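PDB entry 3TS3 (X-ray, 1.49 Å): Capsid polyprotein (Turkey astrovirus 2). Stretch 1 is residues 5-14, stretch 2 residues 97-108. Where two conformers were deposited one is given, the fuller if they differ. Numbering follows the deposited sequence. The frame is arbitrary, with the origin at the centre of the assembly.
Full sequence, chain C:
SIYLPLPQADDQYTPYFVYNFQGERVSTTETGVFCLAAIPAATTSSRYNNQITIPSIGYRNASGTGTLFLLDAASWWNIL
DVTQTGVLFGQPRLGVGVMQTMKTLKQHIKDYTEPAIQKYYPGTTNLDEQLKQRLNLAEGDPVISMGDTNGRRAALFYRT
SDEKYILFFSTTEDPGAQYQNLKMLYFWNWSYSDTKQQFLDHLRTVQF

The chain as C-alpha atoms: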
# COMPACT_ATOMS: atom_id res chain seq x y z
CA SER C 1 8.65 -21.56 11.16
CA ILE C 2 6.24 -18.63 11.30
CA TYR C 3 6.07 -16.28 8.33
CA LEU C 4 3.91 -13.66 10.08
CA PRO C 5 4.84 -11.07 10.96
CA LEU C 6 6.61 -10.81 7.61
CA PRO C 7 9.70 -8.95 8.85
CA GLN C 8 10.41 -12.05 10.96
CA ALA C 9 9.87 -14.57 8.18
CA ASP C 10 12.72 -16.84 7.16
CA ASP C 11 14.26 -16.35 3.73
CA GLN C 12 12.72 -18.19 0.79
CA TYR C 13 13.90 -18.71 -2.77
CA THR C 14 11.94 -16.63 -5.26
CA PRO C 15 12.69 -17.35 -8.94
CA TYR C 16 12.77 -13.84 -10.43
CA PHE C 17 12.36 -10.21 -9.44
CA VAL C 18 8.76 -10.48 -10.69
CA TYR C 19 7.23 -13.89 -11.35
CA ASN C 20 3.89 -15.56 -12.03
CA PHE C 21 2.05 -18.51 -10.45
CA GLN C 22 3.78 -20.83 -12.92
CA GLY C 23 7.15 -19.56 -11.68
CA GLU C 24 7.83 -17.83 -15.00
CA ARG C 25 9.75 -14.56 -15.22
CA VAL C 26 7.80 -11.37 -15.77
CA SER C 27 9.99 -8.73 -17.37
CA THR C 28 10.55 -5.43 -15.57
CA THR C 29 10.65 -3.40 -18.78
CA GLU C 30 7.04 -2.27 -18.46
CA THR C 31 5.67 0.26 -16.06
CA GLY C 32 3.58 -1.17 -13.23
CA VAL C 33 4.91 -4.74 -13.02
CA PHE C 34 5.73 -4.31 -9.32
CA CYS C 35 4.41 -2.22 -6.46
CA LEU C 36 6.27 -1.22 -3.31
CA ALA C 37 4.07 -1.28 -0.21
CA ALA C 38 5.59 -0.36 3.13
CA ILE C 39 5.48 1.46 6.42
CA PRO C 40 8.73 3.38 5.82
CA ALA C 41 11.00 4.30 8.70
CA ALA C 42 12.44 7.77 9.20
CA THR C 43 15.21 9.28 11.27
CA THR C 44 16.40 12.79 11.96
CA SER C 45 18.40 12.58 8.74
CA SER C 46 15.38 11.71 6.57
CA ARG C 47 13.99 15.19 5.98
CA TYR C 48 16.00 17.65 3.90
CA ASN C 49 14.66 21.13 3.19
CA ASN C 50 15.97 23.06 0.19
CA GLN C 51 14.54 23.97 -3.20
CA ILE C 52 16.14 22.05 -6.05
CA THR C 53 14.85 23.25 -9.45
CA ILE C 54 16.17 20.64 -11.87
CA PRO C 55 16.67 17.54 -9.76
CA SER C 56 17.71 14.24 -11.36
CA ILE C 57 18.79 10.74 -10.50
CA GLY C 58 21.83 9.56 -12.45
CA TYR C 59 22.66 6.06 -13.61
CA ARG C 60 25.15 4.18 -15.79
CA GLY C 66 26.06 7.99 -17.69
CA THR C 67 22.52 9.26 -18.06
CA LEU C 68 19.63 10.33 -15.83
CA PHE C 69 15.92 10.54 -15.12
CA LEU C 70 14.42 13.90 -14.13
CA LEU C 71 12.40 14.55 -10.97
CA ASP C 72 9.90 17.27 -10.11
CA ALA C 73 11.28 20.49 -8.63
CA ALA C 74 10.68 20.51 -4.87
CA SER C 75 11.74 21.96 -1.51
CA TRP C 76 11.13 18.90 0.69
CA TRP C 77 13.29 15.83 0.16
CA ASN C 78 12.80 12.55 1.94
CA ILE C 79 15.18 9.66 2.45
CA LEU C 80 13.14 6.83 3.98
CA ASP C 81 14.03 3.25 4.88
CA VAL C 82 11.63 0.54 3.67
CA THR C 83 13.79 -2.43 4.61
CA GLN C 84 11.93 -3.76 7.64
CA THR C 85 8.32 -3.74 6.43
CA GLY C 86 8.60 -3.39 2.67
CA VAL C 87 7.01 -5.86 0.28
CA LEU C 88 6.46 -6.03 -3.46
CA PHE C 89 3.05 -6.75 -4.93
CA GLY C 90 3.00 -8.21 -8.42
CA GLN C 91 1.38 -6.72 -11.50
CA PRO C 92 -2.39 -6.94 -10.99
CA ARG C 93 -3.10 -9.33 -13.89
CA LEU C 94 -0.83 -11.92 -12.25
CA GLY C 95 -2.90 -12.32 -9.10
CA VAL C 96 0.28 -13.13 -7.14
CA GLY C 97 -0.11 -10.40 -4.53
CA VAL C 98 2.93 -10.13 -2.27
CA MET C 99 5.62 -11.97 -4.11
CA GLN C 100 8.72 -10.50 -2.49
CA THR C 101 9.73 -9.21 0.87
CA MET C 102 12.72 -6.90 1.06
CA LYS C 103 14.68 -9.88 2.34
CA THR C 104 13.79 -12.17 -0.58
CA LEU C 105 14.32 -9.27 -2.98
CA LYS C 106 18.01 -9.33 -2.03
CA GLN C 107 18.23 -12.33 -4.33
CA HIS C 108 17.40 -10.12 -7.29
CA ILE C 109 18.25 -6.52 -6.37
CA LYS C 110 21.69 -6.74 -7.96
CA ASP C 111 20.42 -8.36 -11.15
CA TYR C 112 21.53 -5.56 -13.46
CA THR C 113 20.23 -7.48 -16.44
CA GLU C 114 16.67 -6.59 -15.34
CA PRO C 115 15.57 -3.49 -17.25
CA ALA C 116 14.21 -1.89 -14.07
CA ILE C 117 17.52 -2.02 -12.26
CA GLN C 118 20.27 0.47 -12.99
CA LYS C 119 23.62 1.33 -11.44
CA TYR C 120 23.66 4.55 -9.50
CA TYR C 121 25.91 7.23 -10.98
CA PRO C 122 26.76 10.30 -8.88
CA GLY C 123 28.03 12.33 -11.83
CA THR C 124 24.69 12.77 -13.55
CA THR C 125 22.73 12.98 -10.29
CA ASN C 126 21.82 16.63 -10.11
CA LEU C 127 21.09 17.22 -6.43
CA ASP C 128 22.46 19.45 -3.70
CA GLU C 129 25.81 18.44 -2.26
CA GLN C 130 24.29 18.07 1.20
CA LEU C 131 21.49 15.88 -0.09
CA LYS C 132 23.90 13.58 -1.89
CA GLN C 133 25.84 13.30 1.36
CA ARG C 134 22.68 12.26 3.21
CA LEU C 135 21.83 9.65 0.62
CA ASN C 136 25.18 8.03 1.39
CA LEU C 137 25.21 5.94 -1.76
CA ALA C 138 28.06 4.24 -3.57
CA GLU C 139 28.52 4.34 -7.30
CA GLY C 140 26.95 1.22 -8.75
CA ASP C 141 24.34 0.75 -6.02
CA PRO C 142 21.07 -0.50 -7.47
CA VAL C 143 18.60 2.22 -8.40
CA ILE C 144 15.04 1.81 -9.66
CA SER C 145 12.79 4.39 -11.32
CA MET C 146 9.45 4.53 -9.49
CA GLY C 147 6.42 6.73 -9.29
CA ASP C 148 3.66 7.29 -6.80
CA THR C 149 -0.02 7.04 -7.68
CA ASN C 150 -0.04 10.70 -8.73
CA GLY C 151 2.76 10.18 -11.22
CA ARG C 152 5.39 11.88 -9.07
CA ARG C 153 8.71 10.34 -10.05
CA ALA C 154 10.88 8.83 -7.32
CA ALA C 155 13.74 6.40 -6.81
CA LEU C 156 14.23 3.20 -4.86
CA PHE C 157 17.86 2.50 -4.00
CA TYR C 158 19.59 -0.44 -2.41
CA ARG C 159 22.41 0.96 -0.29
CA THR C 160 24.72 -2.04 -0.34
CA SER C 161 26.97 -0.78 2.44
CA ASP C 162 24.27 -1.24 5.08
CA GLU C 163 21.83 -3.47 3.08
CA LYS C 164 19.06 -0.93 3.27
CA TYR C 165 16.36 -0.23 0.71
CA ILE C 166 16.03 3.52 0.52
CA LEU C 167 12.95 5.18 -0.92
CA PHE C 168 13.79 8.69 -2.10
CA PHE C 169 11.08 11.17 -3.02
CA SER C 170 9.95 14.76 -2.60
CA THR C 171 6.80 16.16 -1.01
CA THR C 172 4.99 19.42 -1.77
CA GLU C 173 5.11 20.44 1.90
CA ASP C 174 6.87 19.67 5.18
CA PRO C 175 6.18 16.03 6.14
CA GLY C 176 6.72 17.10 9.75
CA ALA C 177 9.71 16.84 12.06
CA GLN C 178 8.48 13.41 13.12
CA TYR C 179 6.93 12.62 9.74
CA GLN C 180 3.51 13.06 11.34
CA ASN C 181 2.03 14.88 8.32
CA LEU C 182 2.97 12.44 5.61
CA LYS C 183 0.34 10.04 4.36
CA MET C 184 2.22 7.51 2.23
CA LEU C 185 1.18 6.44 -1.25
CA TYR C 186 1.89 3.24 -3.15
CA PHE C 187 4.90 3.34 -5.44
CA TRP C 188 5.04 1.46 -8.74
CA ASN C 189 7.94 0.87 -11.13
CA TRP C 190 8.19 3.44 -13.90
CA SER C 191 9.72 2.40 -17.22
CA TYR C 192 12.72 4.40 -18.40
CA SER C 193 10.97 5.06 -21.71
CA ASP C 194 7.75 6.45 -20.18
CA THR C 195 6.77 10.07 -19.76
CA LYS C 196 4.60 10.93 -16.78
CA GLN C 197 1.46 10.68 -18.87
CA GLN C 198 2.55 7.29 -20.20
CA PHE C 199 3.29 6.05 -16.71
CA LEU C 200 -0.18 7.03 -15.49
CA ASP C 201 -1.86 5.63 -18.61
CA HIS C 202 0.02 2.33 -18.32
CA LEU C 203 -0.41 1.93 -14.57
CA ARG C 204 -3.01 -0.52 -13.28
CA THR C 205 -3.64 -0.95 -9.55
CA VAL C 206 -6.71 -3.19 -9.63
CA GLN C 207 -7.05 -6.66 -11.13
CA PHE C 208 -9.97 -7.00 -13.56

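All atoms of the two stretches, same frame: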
# COMPACT_ATOMS: atom_id res chain seq x y z
N PRO C 5 4.73 -12.21 11.88
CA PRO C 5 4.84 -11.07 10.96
C PRO C 5 5.94 -11.22 9.91
O PRO C 5 6.98 -11.81 10.18
CB PRO C 5 5.16 -9.89 11.90
CG PRO C 5 5.13 -10.40 13.28
CD PRO C 5 5.13 -11.88 13.26
N LEU C 6 5.73 -10.62 8.75
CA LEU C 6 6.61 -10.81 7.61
C LEU C 6 8.06 -10.40 7.84
O LEU C 6 8.94 -11.05 7.32
CB LEU C 6 6.06 -10.13 6.34
CG LEU C 6 5.11 -10.91 5.44
CD1 LEU C 6 4.87 -10.09 4.19
CD2 LEU C 6 5.69 -12.27 5.09
N PRO C 7 8.31 -9.36 8.62
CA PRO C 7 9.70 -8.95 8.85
C PRO C 7 10.47 -10.08 9.52
O PRO C 7 11.68 -10.15 9.39
CB PRO C 7 9.56 -7.75 9.77
CG PRO C 7 8.25 -7.15 9.37
CD PRO C 7 7.37 -8.36 9.13
N GLN C 8 9.77 -10.95 10.24
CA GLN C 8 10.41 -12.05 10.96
C GLN C 8 10.51 -13.34 10.16
O GLN C 8 11.12 -14.30 10.59
CB GLN C 8 9.71 -12.30 12.30
CG GLN C 8 9.54 -11.03 13.11
CD GLN C 8 8.94 -11.24 14.48
OE1 GLN C 8 8.94 -12.34 15.01
NE2 GLN C 8 8.40 -10.18 15.05
N ALA C 9 9.90 -13.36 8.98
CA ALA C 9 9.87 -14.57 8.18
C ALA C 9 11.25 -14.99 7.72
O ALA C 9 12.09 -14.16 7.43
CB ALA C 9 8.94 -14.39 6.98
N ASP C 10 11.47 -16.30 7.65
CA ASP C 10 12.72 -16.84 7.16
C ASP C 10 12.82 -16.63 5.65
O ASP C 10 11.81 -16.52 4.97
CB ASP C 10 12.83 -18.33 7.47
CG ASP C 10 13.03 -18.63 8.95
OD1 ASP C 10 13.34 -17.72 9.73
OD2 ASP C 10 12.87 -19.79 9.31
N ASP C 11 14.04 -16.59 5.14
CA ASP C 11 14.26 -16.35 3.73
C ASP C 11 13.69 -17.50 2.91
O ASP C 11 13.65 -18.63 3.37
CB ASP C 11 15.75 -16.16 3.44
CG ASP C 11 16.01 -15.27 2.23
OD1 ASP C 11 15.05 -14.97 1.50
OD2 ASP C 11 17.17 -14.87 2.03
N GLN C 12 13.23 -17.19 1.71
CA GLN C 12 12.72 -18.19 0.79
C GLN C 12 13.23 -17.88 -0.60
O GLN C 12 13.36 -16.73 -0.97
CB GLN C 12 11.19 -18.15 0.77
CG GLN C 12 10.58 -19.15 -0.17
CD GLN C 12 9.18 -18.79 -0.60
OE1 GLN C 12 8.28 -18.67 0.22
NE2 GLN C 12 8.98 -18.64 -1.90
N TYR C 13 13.51 -18.91 -1.38
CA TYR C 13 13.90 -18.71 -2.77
C TYR C 13 12.70 -18.17 -3.54
O TYR C 13 11.60 -18.69 -3.44
CB TYR C 13 14.36 -20.05 -3.39
CG TYR C 13 14.47 -20.09 -4.92
CD1 TYR C 13 15.56 -19.53 -5.57
CD2 TYR C 13 13.51 -20.72 -5.69
CE1 TYR C 13 15.67 -19.58 -6.95
CE2 TYR C 13 13.61 -20.78 -7.07
CZ TYR C 13 14.69 -20.21 -7.69
OH TYR C 13 14.79 -20.26 -9.06
N THR C 14 12.93 -17.11 -4.31
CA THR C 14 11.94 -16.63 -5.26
C THR C 14 12.67 -16.64 -6.60
O THR C 14 13.82 -16.25 -6.66
CB THR C 14 11.39 -15.25 -4.92
OG1 THR C 14 12.46 -14.31 -4.82
CG2 THR C 14 10.64 -15.29 -3.60
N GLY C 97 -0.17 -11.18 -5.75
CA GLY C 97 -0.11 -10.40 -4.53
C GLY C 97 1.32 -10.18 -4.06
O GLY C 97 2.18 -9.88 -4.87
N VAL C 98 1.58 -10.37 -2.78
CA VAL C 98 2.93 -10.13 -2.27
C VAL C 98 3.84 -11.27 -2.73
O VAL C 98 3.62 -12.41 -2.41
CB VAL C 98 2.94 -10.06 -0.74
CG1 VAL C 98 4.37 -10.11 -0.20
CG2 VAL C 98 2.20 -8.81 -0.25
N MET C 99 4.84 -10.92 -3.53
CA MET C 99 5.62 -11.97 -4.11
C MET C 99 7.08 -11.75 -3.81
O MET C 99 7.85 -12.68 -4.04
CB MET C 99 5.33 -12.18 -5.62
CG MET C 99 5.42 -10.93 -6.50
SD MET C 99 7.11 -10.64 -7.08
CE MET C 99 7.11 -8.87 -7.38
N GLN C 100 7.41 -10.67 -3.13
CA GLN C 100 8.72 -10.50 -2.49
C GLN C 100 8.59 -9.75 -1.20
O GLN C 100 7.72 -8.92 -1.04
CB GLN C 100 9.72 -9.70 -3.35
CG GLN C 100 9.88 -10.13 -4.78
CD GLN C 100 10.83 -11.30 -4.95
OE1 GLN C 100 11.42 -11.81 -4.00
NE2 GLN C 100 10.99 -11.72 -6.19
N THR C 101 9.49 -10.05 -0.27
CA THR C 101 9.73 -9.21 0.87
C THR C 101 11.04 -8.52 0.52
O THR C 101 11.68 -8.86 -0.45
CB THR C 101 9.91 -9.97 2.17
OG1 THR C 101 11.00 -10.88 2.03
CG2 THR C 101 8.66 -10.75 2.51
N MET C 102 11.44 -7.54 1.31
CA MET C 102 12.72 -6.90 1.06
C MET C 102 13.84 -7.93 1.22
O MET C 102 14.83 -7.89 0.53
CB MET C 102 12.94 -5.67 1.95
CG MET C 102 12.04 -4.47 1.61
SD MET C 102 12.12 -3.90 -0.13
CE MET C 102 10.66 -4.73 -0.80
N LYS C 103 13.67 -8.85 2.16
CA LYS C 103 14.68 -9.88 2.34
C LYS C 103 14.84 -10.80 1.12
O LYS C 103 15.93 -11.02 0.66
CB LYS C 103 14.33 -10.74 3.56
CG LYS C 103 15.28 -11.89 3.79
CD LYS C 103 14.79 -12.84 4.86
CE LYS C 103 14.83 -12.20 6.22
NZ LYS C 103 14.57 -13.25 7.25
N THR C 104 13.73 -11.32 0.61
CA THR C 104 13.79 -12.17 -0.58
C THR C 104 14.28 -11.39 -1.81
O THR C 104 14.93 -11.93 -2.70
CB THR C 104 12.48 -12.93 -0.87
OG1 THR C 104 11.47 -12.01 -1.26
CG2 THR C 104 12.01 -13.71 0.35
N LEU C 105 13.96 -10.11 -1.85
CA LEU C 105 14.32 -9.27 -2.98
C LEU C 105 15.84 -9.14 -3.10
O LEU C 105 16.35 -8.80 -4.16
CB LEU C 105 13.65 -7.90 -2.88
CG LEU C 105 13.72 -7.00 -4.11
CD1 LEU C 105 13.14 -7.67 -5.36
CD2 LEU C 105 13.00 -5.70 -3.81
N LYS C 106 16.55 -9.44 -2.03
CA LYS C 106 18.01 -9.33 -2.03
C LYS C 106 18.58 -10.30 -3.06
O LYS C 106 19.66 -10.10 -3.58
CB LYS C 106 18.61 -9.61 -0.65
CG LYS C 106 18.39 -8.51 0.36
CD LYS C 106 19.09 -8.81 1.68
CE LYS C 106 18.84 -7.69 2.68
NZ LYS C 106 19.48 -7.95 4.00
N GLN C 107 17.82 -11.35 -3.35
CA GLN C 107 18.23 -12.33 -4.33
C GLN C 107 18.29 -11.75 -5.74
O GLN C 107 18.95 -12.29 -6.61
CB GLN C 107 17.29 -13.53 -4.32
CG GLN C 107 17.31 -14.31 -3.04
CD GLN C 107 16.10 -15.22 -2.89
OE1 GLN C 107 15.69 -15.88 -3.84
NE2 GLN C 107 15.54 -15.25 -1.70
N HIS C 108 17.54 -10.68 -5.96
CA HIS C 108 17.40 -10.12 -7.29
C HIS C 108 17.79 -8.65 -7.46
O HIS C 108 17.85 -8.15 -8.57
CB HIS C 108 15.95 -10.29 -7.73
CG HIS C 108 15.40 -11.65 -7.44
ND1 HIS C 108 15.73 -12.76 -8.19
CD2 HIS C 108 14.58 -12.09 -6.45
CE1 HIS C 108 15.13 -13.82 -7.69
NE2 HIS C 108 14.42 -13.44 -6.63
O HOH W 1 17.47 -13.27 0.11

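The two stretches bury 552 Å² between them, and four of the seven hydrogen bonds between the stretches join a side chain of stretch 2 to the extended backbone of residues 9-14. Gln 107 is the clearest case. With chi1 near m, chi2 near t and chi3 at 43°, its amide lies alongside the backbone: Gln 107 NE2 donates to Gln 12 O at 2.7 Å and Gln 107 OE1 accepts from Thr 14 N at 3.1 Å, both with N-H...acceptor angles of 170°. An amide suits this place because it offers a donor and an acceptor to one peptide segment, much as a neighbouring strand would. Gln 107 NE2 also makes a weak hydrogen bond to Asp 11 OD1 (3.2 Å, 121°).

Thr 14, which loses 100 Å² to stretch 2, points toward it and adopts the p rotamer (chi1 57°). There Thr 14 OG1 donates to Gln 100 OE1 (2.8 Å) and accepts from His 108 NE2 (2.8 Å), the hydroxyl lying near the imidazole plane, as an in-plane N-H donor requires. Gln 100 folds back with chi1 and chi2 both m, so that Gln 100 OE1 also accepts from Thr 104 OG1 at 2.7 Å. Thr 104, again p, accepts from Thr 101 N through Thr 104 OG1 (3.0 Å), while Thr 101 OG1 caps Thr 104 N (3.1 Å, 176°).

Lys 103 is extended except at chi3 (-69°, m). Its chain passes Asp 11: Lys 103 CD lies 3.7 Å from Asp 11 CB, and Lys 103 NZ donates to Ala 9 O at 2.6 Å. Asp 11 CB points sideways, but chi1 at -152° (t) brings the carboxylate nearer; Asp 11 OD2 accepts from the oxygen of water 1 (2.5 Å), which also donates to Lys 103 O (2.8 Å).

At the buried apolar end, Leu 6 CD1 packs 4.2 Å from Thr 101 CG2 and 4.4 Å from Val 98 CG1.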